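PDB 4OIF: beta-galactosidase from Geobacillus stearothermophilus, which probably hydrolyses beta-D-galactosides to release their terminal non-reducing beta-D-galactose residues, and assembles as a zinc-binding homotrimer. Local coordinates for residues T216-N221 and E508-Y513; A424-Q429 and E434-P439; M499-G504 and K553-V558. All blocks are in the same frame, centred on the assembly; numbering follows the deposited sequence.

From the N terminus, the chain reaches T216-N221 first, at the start of helix 218-246 in the glycosidase part. Interaction 1 closes a loop of nearly 290 residues when the chain returns at E508-Y513, so the barrel-family region is tied to the trimerisation region. Interaction 2 falls wholly within this span and closes a short turn between helices 419-427 and 438-451. Interaction 3 opens at M499-G504, just before interaction 1 closes, and ends at K553-V558; the two therefore cross, whereas interactions 2 and 3 follow in series. Direct bonds join the neighbours: His-218 reaches Asp-427, and Thr-435 reaches Tyr-555. Interactions 1 and 2 also touch the second subunit; interaction 3 stays within its own chain.

Interaction 1: residues T216-N221 and E508-Y513; sequences TIHGLN and EHDLAY
His-218 and Asp-510 meet where the first turn of helix 218-246 faces the loop E508-Y513, and the case illustrates how a small contact can gain its meaning from its surroundings. Van der Waals touching comes first. One carboxylate oxygen does nearly all of it: Asp-510 OD2 lies 3.3 Å from His-218 CB and 3.5 Å from His-218 CG, at the root of the imidazole rather than at its nitrogens. Ring and carboxylate planes stand 87° apart, almost perpendicular. The aspartate carbon CG lies opposite its own backbone N (chi1 -163°), which sends the acid forward to the histidine. Beside this pair, Gly-219 CA passes 4.4 Å from the backbone His-509 O, and here the two backbones run closest, the CA atoms of Gly-219 and His-509 lying 5.9 Å apart.

Polar bonding is directed outward instead of between the segments. His-218 ND1, 4.3 Å from Asp-510 OD2, is hydrogen-bonded to Asp-427, which also takes Asn-221 ND2. Asp-510 OD1 is held by the hydroxyl of Tyr-477, while OD2 forms a salt bridge with Lys-371 of the second subunit. That lysine, together with the nearby helix start, would be expected to favour the charged carboxylate.

In the fold, the contact joins the N-terminal end of helix 218-246 to the connection between strand 496-500 and helix 519-525, with Arg-226, about two turns further along the helix, bonded to Glu-508 O and Arg-366 of the second subunit bonded to Ala-512 O, which places this junction at the trimer interface.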
# COMPACT_ATOMS: atom_id res chain seq x y z
N THR A 216 5.83 10.35 18.13
CA THR A 216 4.88 11.45 18.27
C THR A 216 5.49 12.69 18.93
O THR A 216 4.78 13.68 19.17
CB THR A 216 3.64 11.02 19.10
OG1 THR A 216 4.04 10.77 20.46
CG2 THR A 216 3.01 9.77 18.52
N ILE A 217 6.78 12.66 19.23
CA ILE A 217 7.46 13.85 19.73
C ILE A 217 8.32 14.46 18.61
O ILE A 217 9.35 13.92 18.24
CB ILE A 217 8.34 13.55 20.97
CG1 ILE A 217 7.57 12.73 22.02
CG2 ILE A 217 8.84 14.84 21.60
CD1 ILE A 217 8.41 12.37 23.26
N HIS A 218 7.86 15.60 18.09
CA HIS A 218 8.50 16.24 16.94
C HIS A 218 9.95 16.60 17.22
O HIS A 218 10.81 16.42 16.37
CB HIS A 218 7.73 17.50 16.53
CG HIS A 218 6.34 17.23 16.02
ND1 HIS A 218 6.09 16.40 14.95
CD2 HIS A 218 5.14 17.71 16.42
CE1 HIS A 218 4.78 16.37 14.72
NE2 HIS A 218 4.18 17.15 15.61
N GLY A 219 10.22 17.12 18.41
CA GLY A 219 11.56 17.57 18.76
C GLY A 219 12.54 16.42 18.80
O GLY A 219 13.71 16.56 18.42
N LEU A 220 12.06 15.27 19.26
CA LEU A 220 12.84 14.04 19.23
C LEU A 220 13.12 13.64 17.79
O LEU A 220 14.24 13.30 17.45
CB LEU A 220 12.13 12.91 19.99
CG LEU A 220 12.68 11.49 19.80
CD1 LEU A 220 14.17 11.40 20.14
CD2 LEU A 220 11.89 10.47 20.62
N ASN A 221 12.10 13.66 16.93
CA ASN A 221 12.30 13.28 15.54
C ASN A 221 13.34 14.16 14.84
O ASN A 221 14.28 13.67 14.16
CB ASN A 221 10.96 13.34 14.79
CG ASN A 221 9.91 12.45 15.42
OD1 ASN A 221 10.22 11.42 16.00
ND2 ASN A 221 8.65 12.85 15.30
N GLU A 508 13.46 26.78 15.84
CA GLU A 508 14.32 25.65 15.50
C GLU A 508 14.06 24.39 16.35
O GLU A 508 14.68 23.35 16.12
CB GLU A 508 15.79 26.07 15.63
CG GLU A 508 16.33 26.09 17.07
CD GLU A 508 16.31 27.46 17.72
OE1 GLU A 508 15.46 28.31 17.34
OE2 GLU A 508 17.15 27.70 18.61
N HIS A 509 13.16 24.48 17.33
CA HIS A 509 12.78 23.31 18.13
C HIS A 509 11.45 22.74 17.71
O HIS A 509 10.90 21.87 18.39
CB HIS A 509 12.68 23.64 19.62
CG HIS A 509 13.99 23.99 20.25
ND1 HIS A 509 15.09 23.17 20.19
CD2 HIS A 509 14.36 25.07 20.99
CE1 HIS A 509 16.09 23.73 20.84
NE2 HIS A 509 15.67 24.89 21.33
N ASP A 510 10.93 23.26 16.59
CA ASP A 510 9.54 23.03 16.18
C ASP A 510 8.58 23.45 17.31
O ASP A 510 7.52 22.86 17.53
CB ASP A 510 9.32 21.57 15.76
CG ASP A 510 8.02 21.39 14.95
OD1 ASP A 510 7.78 22.17 14.00
OD2 ASP A 510 7.24 20.48 15.29
N LEU A 511 8.95 24.49 18.03
CA LEU A 511 8.09 25.05 19.05
C LEU A 511 7.37 26.26 18.45
O LEU A 511 8.00 27.13 17.84
CB LEU A 511 8.92 25.44 20.26
CG LEU A 511 8.58 24.99 21.68
CD1 LEU A 511 7.99 23.59 21.70
CD2 LEU A 511 9.85 25.07 22.53
N ALA A 512 6.05 26.30 18.58
CA ALA A 512 5.26 27.40 18.04
C ALA A 512 5.63 28.75 18.66
O ALA A 512 5.75 28.85 19.89
CB ALA A 512 3.78 27.12 18.23
N TYR A 513 5.83 29.77 17.82
CA TYR A 513 5.99 31.15 18.29
C TYR A 513 4.67 31.60 18.89
O TYR A 513 3.60 31.38 18.30
CB TYR A 513 6.39 32.11 17.16
CG TYR A 513 7.84 32.01 16.75
CD1 TYR A 513 8.83 32.62 17.52
CD2 TYR A 513 8.23 31.33 15.60
CE1 TYR A 513 10.17 32.54 17.16
CE2 TYR A 513 9.57 31.25 15.22
CZ TYR A 513 10.53 31.86 16.01
OH TYR A 513 11.86 31.79 15.67

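Interaction 2: residues A424-Q429 and E434-P439; sequences ALNDAQ and ETKRYP
Lys-436 extends from the loop before helix 438-451 to the C-terminal end of helix 419-427, where its ammonium group gathers backbone carbonyls. Its CB already heads for that helix. CG then stands opposite the carbonyl carbon (chi1 -65°), and from there the chain is fully extended, running past Leu-425 in the opposite sense to that side chain. CD packs 4.2 Å from Leu-425 CG, and CE comes to 3.4 Å from Leu-425 O. NZ finishes the reach with a bond of 2.8 Å to Leu-425 O, arriving in the carbonyl plane at a C=O...N angle of 149°. A second bond, of 3.0 Å, goes from NZ to a lone pair of Ala-428 O, again in plane; the bond from NZ to Asn-426 O is weak. The ammonium group thus sits among backbone carbonyls where helix 419-427 ends, a placement for a positive charge that the helix dipole should favour.

Two smaller links flank the lysine. Leu-425 CD2 meets Tyr-438 CB at 4.1 Å, although the tyrosine ring goes on to Tyr-417 and its hydroxyl to Asp-418 N. One water receives the N-H of Tyr-438 N and donates to Asn-426 OD1 at 2.9 Å, so the start of one helix is joined to the end of the other.

Around this turn, Arg-597 binds the carbonyls of Thr-435 and Lys-436, Pro-439 rests on strand 264-265, and Arg-437 forms a salt bridge with Asp-262. Leu-425 of helix 419-427 packs on Met-475, and Ala-428, just past its end, on Lys-371 of the second subunit.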
# COMPACT_ATOMS: atom_id res chain seq x y z
N ALA A 424 11.06 19.32 9.56
CA ALA A 424 10.07 19.67 10.56
C ALA A 424 8.70 19.87 9.93
O ALA A 424 7.68 19.41 10.46
CB ALA A 424 10.51 20.93 11.31
N LEU A 425 8.66 20.53 8.78
CA LEU A 425 7.39 20.71 8.09
C LEU A 425 6.82 19.37 7.66
O LEU A 425 5.61 19.16 7.75
CB LEU A 425 7.56 21.64 6.89
CG LEU A 425 6.32 21.80 6.01
CD1 LEU A 425 5.17 22.32 6.83
CD2 LEU A 425 6.62 22.74 4.86
N ASN A 426 7.67 18.45 7.20
CA ASN A 426 7.19 17.13 6.77
C ASN A 426 6.65 16.30 7.93
O ASN A 426 5.65 15.60 7.77
CB ASN A 426 8.29 16.35 6.04
CG ASN A 426 8.41 16.75 4.59
OD1 ASN A 426 7.50 17.33 4.01
ND2 ASN A 426 9.55 16.44 3.99
N ASP A 427 7.30 16.40 9.08
CA ASP A 427 6.88 15.65 10.26
C ASP A 427 5.64 16.21 10.96
O ASP A 427 4.96 15.49 11.69
CB ASP A 427 8.01 15.60 11.28
CG ASP A 427 7.81 14.50 12.29
OD1 ASP A 427 7.64 13.34 11.85
OD2 ASP A 427 7.80 14.78 13.51
N ALA A 428 5.35 17.48 10.72
CA ALA A 428 4.28 18.18 11.43
C ALA A 428 2.89 17.59 11.19
O ALA A 428 2.56 17.18 10.08
CB ALA A 428 4.29 19.67 11.06
N GLN A 429 2.10 17.52 12.24
CA GLN A 429 0.71 17.10 12.12
C GLN A 429 -0.16 18.34 11.87
O GLN A 429 -0.38 19.15 12.78
CB GLN A 429 0.25 16.36 13.37
CG GLN A 429 0.90 15.00 13.51
CD GLN A 429 0.39 14.00 12.48
OE1 GLN A 429 -0.81 13.89 12.25
NE2 GLN A 429 1.31 13.29 11.85
N GLU A 434 -0.24 15.63 1.61
CA GLU A 434 0.19 15.46 0.23
C GLU A 434 0.45 16.78 -0.49
O GLU A 434 1.03 16.76 -1.57
CB GLU A 434 -0.84 14.63 -0.54
CG GLU A 434 -0.76 13.14 -0.18
CD GLU A 434 -1.84 12.28 -0.83
OE1 GLU A 434 -2.42 12.70 -1.85
OE2 GLU A 434 -2.10 11.17 -0.31
N THR A 435 0.07 17.91 0.11
CA THR A 435 0.22 19.19 -0.60
C THR A 435 1.27 20.13 -0.03
O THR A 435 1.45 21.21 -0.57
CB THR A 435 -1.11 19.98 -0.64
OG1 THR A 435 -1.45 20.44 0.68
CG2 THR A 435 -2.23 19.13 -1.21
N LYS A 436 1.93 19.73 1.06
CA LYS A 436 2.97 20.56 1.65
C LYS A 436 4.00 20.93 0.58
O LYS A 436 4.23 22.11 0.32
CB LYS A 436 3.66 19.84 2.82
CG LYS A 436 2.77 19.56 4.02
CD LYS A 436 3.54 18.84 5.12
CE LYS A 436 2.64 18.33 6.24
NZ LYS A 436 3.41 17.48 7.23
N ARG A 437 4.59 19.90 -0.03
CA ARG A 437 5.40 20.01 -1.25
C ARG A 437 6.37 21.18 -1.24
O ARG A 437 6.39 22.01 -2.16
CB ARG A 437 4.47 20.10 -2.47
CG ARG A 437 3.58 18.86 -2.62
CD ARG A 437 2.78 18.85 -3.92
NE ARG A 437 3.64 18.85 -5.10
CZ ARG A 437 4.23 17.77 -5.61
NH1 ARG A 437 4.05 16.59 -5.03
NH2 ARG A 437 5.00 17.87 -6.68
N TYR A 438 7.19 21.24 -0.19
CA TYR A 438 8.08 22.37 0.07
C TYR A 438 9.12 22.59 -1.06
O TYR A 438 9.13 23.67 -1.70
CB TYR A 438 8.75 22.18 1.45
CG TYR A 438 9.89 23.12 1.79
CD1 TYR A 438 9.70 24.50 1.84
CD2 TYR A 438 11.16 22.63 2.08
CE1 TYR A 438 10.73 25.35 2.15
CE2 TYR A 438 12.20 23.48 2.40
CZ TYR A 438 11.98 24.84 2.43
OH TYR A 438 13.00 25.71 2.74
N PRO A 439 9.96 21.58 -1.34
CA PRO A 439 10.95 21.78 -2.40
C PRO A 439 10.32 22.09 -3.77
O PRO A 439 10.79 22.99 -4.49
CB PRO A 439 11.71 20.45 -2.44
CG PRO A 439 10.79 19.47 -1.82
CD PRO A 439 10.07 20.22 -0.77
O HOH W 1 7.26 18.85 1.58

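Interaction 3: residues M499-G504 and K553-V558; sequences MTYISG and KDYATV
Ile-502 and Tyr-555 form the apolar heart of this contact. The methyl Ile-502 CD1 sits over one face of the phenol ring, 3.9 Å from the Tyr-555 centroid and 18° off the ring normal, a well-formed CH-pi contact displaced toward the CD1-CE1 side. Tyr-501 adds a second apolar touch, its CD2 lying 4.1 Å from Tyr-555 CB, the two side chains crossing at about a right angle. The Tyr-501 ring takes the less roomy torsion, CG between the backbone N and the carbonyl carbon (chi1 53°), with Thr-500 OG1 above its centre.

Hydrogen bonds across the gap run through a water. It accepts Ile-502 N at 2.8 Å and donates to Thr-557 OG1 at 2.6 Å; that hydroxyl also bonds Gly-595 O and comes 3.2 Å from Tyr-501 CB.

Within M499-G504 the turn after strand 496-500 is braced by Thr-500 OG1, on a lone pair of Tyr-501 O at 2.9 Å, and by Ser-503 OG, which donates to Thr-500 O from above the carbonyl plane.

Both phenols are anchored at their hydroxyls, Tyr-501 by Arg-597 and Tyr-555 by Thr-435 and Ala-432 N. The chemistry thus divides neatly: dispersion and CH-pi forces join the turn after strand 496-500 to the start of strand 555-561, while the polar atoms are bonded through one water, within the turn itself, and to neighbouring residues such as Arg-597, Thr-435 and Gly-595.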
# COMPACT_ATOMS: atom_id res chain seq x y z
N MET A 499 8.29 36.32 1.01
CA MET A 499 7.89 35.14 1.75
C MET A 499 6.45 34.79 1.45
O MET A 499 5.74 35.54 0.77
CB MET A 499 8.09 35.32 3.26
CG MET A 499 9.53 35.20 3.69
SD MET A 499 9.75 35.35 5.46
CE MET A 499 10.70 33.90 5.84
N THR A 500 6.02 33.63 1.93
CA THR A 500 4.72 33.10 1.56
C THR A 500 4.01 32.51 2.74
O THR A 500 4.53 32.48 3.86
CB THR A 500 4.81 31.98 0.50
OG1 THR A 500 5.31 30.78 1.12
CG2 THR A 500 5.69 32.39 -0.69
N TYR A 501 2.83 32.00 2.45
CA TYR A 501 2.09 31.15 3.36
C TYR A 501 2.99 30.13 4.06
O TYR A 501 3.98 29.66 3.49
CB TYR A 501 0.99 30.43 2.59
CG TYR A 501 1.49 29.69 1.38
CD1 TYR A 501 1.62 30.34 0.16
CD2 TYR A 501 1.82 28.34 1.45
CE1 TYR A 501 2.08 29.65 -0.97
CE2 TYR A 501 2.27 27.64 0.33
CZ TYR A 501 2.40 28.31 -0.88
OH TYR A 501 2.85 27.63 -2.00
N ILE A 502 2.61 29.79 5.29
CA ILE A 502 3.29 28.79 6.11
C ILE A 502 4.78 29.08 6.24
O ILE A 502 5.63 28.20 6.05
CB ILE A 502 3.05 27.37 5.56
CG1 ILE A 502 1.56 27.22 5.22
CG2 ILE A 502 3.40 26.33 6.59
CD1 ILE A 502 1.17 25.85 4.79
N SER A 503 5.09 30.32 6.60
CA SER A 503 6.46 30.74 6.85
C SER A 503 6.53 31.31 8.24
O SER A 503 5.67 32.03 8.62
CB SER A 503 6.90 31.78 5.84
OG SER A 503 6.73 31.32 4.51
N GLY A 504 7.57 30.99 8.99
CA GLY A 504 7.78 31.61 10.29
C GLY A 504 6.78 31.21 11.36
O GLY A 504 6.32 32.03 12.14
N LYS A 553 -4.92 27.22 -5.23
CA LYS A 553 -5.10 25.85 -4.75
C LYS A 553 -4.34 25.60 -3.44
O LYS A 553 -3.37 26.30 -3.14
CB LYS A 553 -4.65 24.83 -5.81
CG LYS A 553 -5.47 24.90 -7.08
CD LYS A 553 -5.25 23.71 -7.98
CE LYS A 553 -3.85 23.64 -8.53
NZ LYS A 553 -3.70 22.42 -9.40
N ASP A 554 -4.81 24.61 -2.67
CA ASP A 554 -4.09 24.02 -1.54
C ASP A 554 -4.04 24.86 -0.27
O ASP A 554 -4.39 24.36 0.80
CB ASP A 554 -2.64 23.67 -1.94
CG ASP A 554 -2.58 22.66 -3.07
OD1 ASP A 554 -3.57 21.93 -3.29
OD2 ASP A 554 -1.52 22.59 -3.73
N TYR A 555 -3.57 26.10 -0.36
CA TYR A 555 -3.42 26.94 0.82
C TYR A 555 -3.79 28.40 0.60
O TYR A 555 -3.46 29.00 -0.43
CB TYR A 555 -1.98 26.87 1.35
CG TYR A 555 -1.57 25.49 1.76
CD1 TYR A 555 -2.00 24.95 2.97
CD2 TYR A 555 -0.77 24.71 0.94
CE1 TYR A 555 -1.64 23.68 3.36
CE2 TYR A 555 -0.41 23.43 1.33
CZ TYR A 555 -0.85 22.92 2.54
OH TYR A 555 -0.50 21.66 2.94
N ALA A 556 -4.48 28.97 1.58
CA ALA A 556 -4.72 30.39 1.62
C ALA A 556 -4.31 30.90 2.99
O ALA A 556 -4.29 30.14 3.95
CB ALA A 556 -6.17 30.71 1.34
N THR A 557 -3.98 32.17 3.07
CA THR A 557 -3.67 32.75 4.37
C THR A 557 -4.53 33.97 4.65
O THR A 557 -4.54 34.92 3.86
CB THR A 557 -2.18 33.14 4.48
OG1 THR A 557 -1.35 32.05 4.04
CG2 THR A 557 -1.84 33.51 5.91
N VAL A 558 -5.25 33.97 5.76
CA VAL A 558 -5.98 35.18 6.15
C VAL A 558 -4.95 36.16 6.72
O VAL A 558 -4.11 35.79 7.53
CB VAL A 558 -7.09 34.88 7.18
CG1 VAL A 558 -7.78 36.17 7.60
CG2 VAL A 558 -8.13 33.92 6.60
O HOH W 2 0.13 30.84 5.87